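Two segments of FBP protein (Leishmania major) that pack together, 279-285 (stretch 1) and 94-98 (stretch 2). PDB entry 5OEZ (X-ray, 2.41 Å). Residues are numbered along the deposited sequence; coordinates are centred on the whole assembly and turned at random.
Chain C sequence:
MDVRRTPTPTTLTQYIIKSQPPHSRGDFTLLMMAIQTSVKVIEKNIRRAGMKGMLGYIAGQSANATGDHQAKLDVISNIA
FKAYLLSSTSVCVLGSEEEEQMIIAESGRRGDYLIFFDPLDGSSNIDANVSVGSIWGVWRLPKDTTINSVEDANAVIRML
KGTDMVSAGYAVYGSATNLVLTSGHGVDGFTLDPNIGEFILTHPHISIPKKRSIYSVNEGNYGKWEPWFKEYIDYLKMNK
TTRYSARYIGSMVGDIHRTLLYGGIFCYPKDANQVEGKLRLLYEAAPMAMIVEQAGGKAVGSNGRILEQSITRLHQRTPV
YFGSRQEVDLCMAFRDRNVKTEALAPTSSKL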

ATOM      1  N   LEU C 279      30.121  13.993 -14.492  1.00 42.27           N
ATOM      2  CA  LEU C 279      29.391  12.784 -14.705  1.00 49.15           C
ATOM      3  C   LEU C 279      30.243  11.718 -15.351  1.00 48.62           C
ATOM      4  O   LEU C 279      31.055  11.990 -16.240  1.00 56.04           O
ATOM      5  CB  LEU C 279      28.160  13.033 -15.569  1.00 53.92           C
ATOM      6  CG  LEU C 279      27.079  13.978 -15.065  1.00 63.33           C
ATOM      7  CD1 LEU C 279      25.808  13.769 -15.870  1.00 61.47           C
ATOM      8  CD2 LEU C 279      26.804  13.836 -13.579  1.00 75.32           C
ATOM      9  N   ARG C 280      30.043  10.501 -14.862  1.00 49.14           N
ATOM     10  CA  ARG C 280      30.643   9.315 -15.443  1.00 56.20           C
ATOM     11  C   ARG C 280      29.932   8.949 -16.749  1.00 51.59           C
ATOM     12  O   ARG C 280      28.708   8.941 -16.796  1.00 51.25           O
ATOM     13  CB  ARG C 280      30.575   8.155 -14.455  1.00 56.92           C
ATOM     14  CG  ARG C 280      31.761   8.148 -13.525  1.00 77.03           C
ATOM     15  CD  ARG C 280      31.696   7.095 -12.416  1.00 92.26           C
ATOM     16  NE  ARG C 280      32.059   7.635 -11.053  1.00 93.95           N
ATOM     17  CZ  ARG C 280      31.291   8.436 -10.296  1.00 87.77           C
ATOM     18  NH1 ARG C 280      30.109   8.829 -10.730  1.00 95.42           N
ATOM     19  NH2 ARG C 280      31.702   8.867  -9.092  1.00 86.36           N
ATOM     20  N   LEU C 281      30.718   8.698 -17.789  1.00 49.71           N
ATOM     21  CA  LEU C 281      30.213   8.383 -19.127  1.00 44.70           C
ATOM     22  C   LEU C 281      29.353   7.119 -19.202  1.00 42.46           C
ATOM     23  O   LEU C 281      28.215   7.176 -19.646  1.00 47.12           O
ATOM     24  CB  LEU C 281      31.388   8.235 -20.094  1.00 45.79           C
ATOM     25  CG  LEU C 281      31.064   7.945 -21.554  1.00 50.36           C
ATOM     26  CD1 LEU C 281      30.291   9.093 -22.159  1.00 57.27           C
ATOM     27  CD2 LEU C 281      32.339   7.712 -22.321  1.00 55.61           C
ATOM     28  N   LEU C 282      29.891   5.994 -18.747  1.00 42.44           N
ATOM     29  CA  LEU C 282      29.200   4.713 -18.866  1.00 52.93           C
ATOM     30  C   LEU C 282      27.946   4.581 -18.013  1.00 52.33           C
ATOM     31  O   LEU C 282      26.927   4.055 -18.473  1.00 58.14           O
ATOM     32  CB  LEU C 282      30.119   3.563 -18.477  1.00 54.89           C
ATOM     33  CG  LEU C 282      31.014   2.985 -19.566  1.00 62.51           C
ATOM     34  CD1 LEU C 282      31.763   1.777 -19.026  1.00 69.01           C
ATOM     35  CD2 LEU C 282      30.244   2.580 -20.818  1.00 60.73           C
ATOM     36  N   TYR C 283      28.042   5.040 -16.774  1.00 46.69           N
ATOM     37  CA  TYR C 283      27.012   4.795 -15.788  1.00 48.53           C
ATOM     38  C   TYR C 283      25.853   5.804 -15.823  1.00 47.57           C
ATOM     39  O   TYR C 283      24.743   5.454 -15.433  1.00 57.02           O
ATOM     40  CB  TYR C 283      27.631   4.773 -14.395  1.00 50.65           C
ATOM     41  CG  TYR C 283      28.772   3.800 -14.247  1.00 52.05           C
ATOM     42  CD1 TYR C 283      28.543   2.441 -14.026  1.00 57.10           C
ATOM     43  CD2 TYR C 283      30.077   4.234 -14.296  1.00 53.16           C
ATOM     44  CE1 TYR C 283      29.604   1.552 -13.876  1.00 55.21           C
ATOM     45  CE2 TYR C 283      31.134   3.355 -14.148  1.00 61.77           C
ATOM     46  CZ  TYR C 283      30.888   2.016 -13.938  1.00 52.29           C
ATOM     47  OH  TYR C 283      31.945   1.162 -13.793  1.00 64.81           O
ATOM     48  N   GLU C 284      26.120   7.040 -16.269  1.00 49.95           N
ATOM     49  CA  GLU C 284      25.175   8.166 -16.182  1.00 44.86           C
ATOM     50  C   GLU C 284      25.018   8.916 -17.502  1.00 45.63           C
ATOM     51  O   GLU C 284      23.914   9.000 -18.028  1.00 49.46           O
ATOM     52  CB  GLU C 284      25.615   9.173 -15.103  1.00 45.93           C
ATOM     53  CG  GLU C 284      25.748   8.580 -13.704  1.00 59.54           C
ATOM     54  CD  GLU C 284      26.507   9.469 -12.720  1.00 71.19           C
ATOM     55  OE1 GLU C 284      27.373  10.279 -13.129  1.00 73.68           O
ATOM     56  OE2 GLU C 284      26.248   9.343 -11.504  1.00101.32           O
ATOM     57  N   ALA C 285      26.100   9.500 -18.017  1.00 40.40           N
ATOM     58  CA  ALA C 285      25.982  10.412 -19.161  1.00 44.24           C
ATOM     59  C   ALA C 285      25.526   9.731 -20.469  1.00 35.91           C
ATOM     60  O   ALA C 285      24.630  10.230 -21.136  1.00 40.59           O
ATOM     61  CB  ALA C 285      27.286  11.170 -19.372  1.00 42.94           C
TER
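Stretch 2 (94-98) LGSEE

What backbone shapes meet here? Stretch 1 enters as a weakly bonded strand at about 279-280 and turns into a helix from Leu281, with Arg280 at the N-cap position. Its first turn is wider than usual, of the pi type: the carbonyl O of Arg280 accepts from Ala285 N at 2.9 Å as well as from Glu284 N at 3.3 Å. Stretch 2 begins as the end of a strand, extended through Leu94, Gly95 and Ser96; at Glu97 the backbone leaves that form, with phi/psi of -53/-33, and continues as loop or turn through Glu98. The two backbones come closest at Tyr283 and Glu97, whose CA atoms are 6.1 Å apart, so the loop residue just past the strand lies against the first turn of the helix.

What fills the space between them? The ring of Tyr283 does much of it. Its CA-to-CB bond points toward stretch 2, and chi1 near -54° (m) with chi2 near -81° sets the ring against the backbone from Gly95 to Glu97. Glu97 CA lies over one face, 3.7 Å from the centroid of the Tyr283 ring and 14° off the ring normal, a CH-pi contact. Near the plane of the ring, at its edge, Gly95 O approaches Tyr283 CE1 to 3.5 Å. Gly95 has no side chain, and an ideal CB there would point toward stretch 1, 3.7 Å from Tyr283 CE1. Ser96 points its CA-to-CB bond away, and its hydroxyl is hydrogen-bonded elsewhere in the structure.

How does Glu97 reach the helix start? Its CA-to-CB bond runs sideways, but chi1 and chi2 are both t, and the extended chain carries the carboxylate in among Arg280, Tyr283 and Glu284. Glu97 OE2 forms a salt bridge with Arg280 NH1 at 2.9 Å, while Glu97 CG lies over one face of the guanidinium. Tyr283 CB is 3.5 Å from Glu97 OE2.

What happens where two acids meet? Glu97 OE2 and Glu284 OE2 are 2.8 Å apart, close enough that one of the acid groups probably holds a proton. The position of Glu97 OE2 is less certain than most, because the model places it too near Glu284. Within stretch 1, Arg280 N donates a hydrogen bond to Glu284 OE1 at 3.2 Å, tying that carboxylate to the start of the helix. Arg280 NH1 adds a long salt bridge to Glu284 OE1 at 3.9 Å.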

ATOM      1  N   LEU C  94      28.377  -7.151 -15.331  1.00 49.44           N
ATOM      2  CA  LEU C  94      27.712  -6.157 -14.519  1.00 53.05           C
ATOM      3  C   LEU C  94      28.729  -5.092 -14.153  1.00 49.99           C
ATOM      4  O   LEU C  94      29.841  -5.406 -13.752  1.00 54.93           O
ATOM      5  CB  LEU C  94      27.273  -6.817 -13.225  1.00 65.59           C
ATOM      6  CG  LEU C  94      25.881  -6.533 -12.744  1.00 77.27           C
ATOM      7  CD1 LEU C  94      24.886  -7.258 -13.628  1.00 92.31           C
ATOM      8  CD2 LEU C  94      25.762  -7.022 -11.317  1.00 89.05           C
ATOM      9  N   GLY C  95      28.336  -3.833 -14.258  1.00 51.49           N
ATOM     10  CA  GLY C  95      29.151  -2.726 -13.787  1.00 48.49           C
ATOM     11  C   GLY C  95      28.324  -1.788 -12.944  1.00 44.29           C
ATOM     12  O   GLY C  95      27.441  -1.113 -13.451  1.00 48.98           O
ATOM     13  N   SER C  96      28.615  -1.750 -11.652  1.00 47.48           N
ATOM     14  CA  SER C  96      28.010  -0.781 -10.739  1.00 48.39           C
ATOM     15  C   SER C  96      28.927   0.423 -10.548  1.00 48.40           C
ATOM     16  O   SER C  96      30.101   0.243 -10.278  1.00 53.37           O
ATOM     17  CB  SER C  96      27.808  -1.437  -9.385  1.00 51.52           C
ATOM     18  OG  SER C  96      27.209  -0.523  -8.491  1.00 53.83           O
ATOM     19  N   GLU C  97      28.377   1.636 -10.636  1.00 48.04           N
ATOM     20  CA  GLU C  97      29.145   2.868 -10.453  1.00 56.91           C
ATOM     21  C   GLU C  97      29.937   2.924  -9.147  1.00 62.44           C
ATOM     22  O   GLU C  97      31.029   3.489  -9.123  1.00 73.26           O
ATOM     23  CB  GLU C  97      28.241   4.099 -10.505  1.00 64.97           C
ATOM     24  CG  GLU C  97      28.997   5.406 -10.694  1.00 76.22           C
ATOM     25  CD  GLU C  97      28.033   6.585 -10.905  1.00 83.58           C
ATOM     26  OE1 GLU C  97      27.231   6.842 -10.012  1.00103.60           O
ATOM     27  OE2 GLU C  97      28.038   7.281 -11.955  1.00 83.36           O
ATOM     28  N   GLU C  98      29.398   2.318  -8.091  1.00 60.41           N
ATOM     29  CA  GLU C  98      30.020   2.320  -6.774  1.00 73.55           C
ATOM     30  C   GLU C  98      31.258   1.422  -6.658  1.00 79.44           C
ATOM     31  O   GLU C  98      32.097   1.657  -5.781  1.00118.82           O
ATOM     32  CB  GLU C  98      29.009   1.908  -5.701  1.00 75.73           C
ATOM     33  CG  GLU C  98      27.667   2.672  -5.745  1.00 86.91           C
ATOM     34  CD  GLU C  98      26.835   2.544  -4.471  1.00104.13           C
ATOM     35  OE1 GLU C  98      27.111   1.661  -3.632  1.00 99.21           O
ATOM     36  OE2 GLU C  98      25.882   3.341  -4.307  1.00106.81           O
TER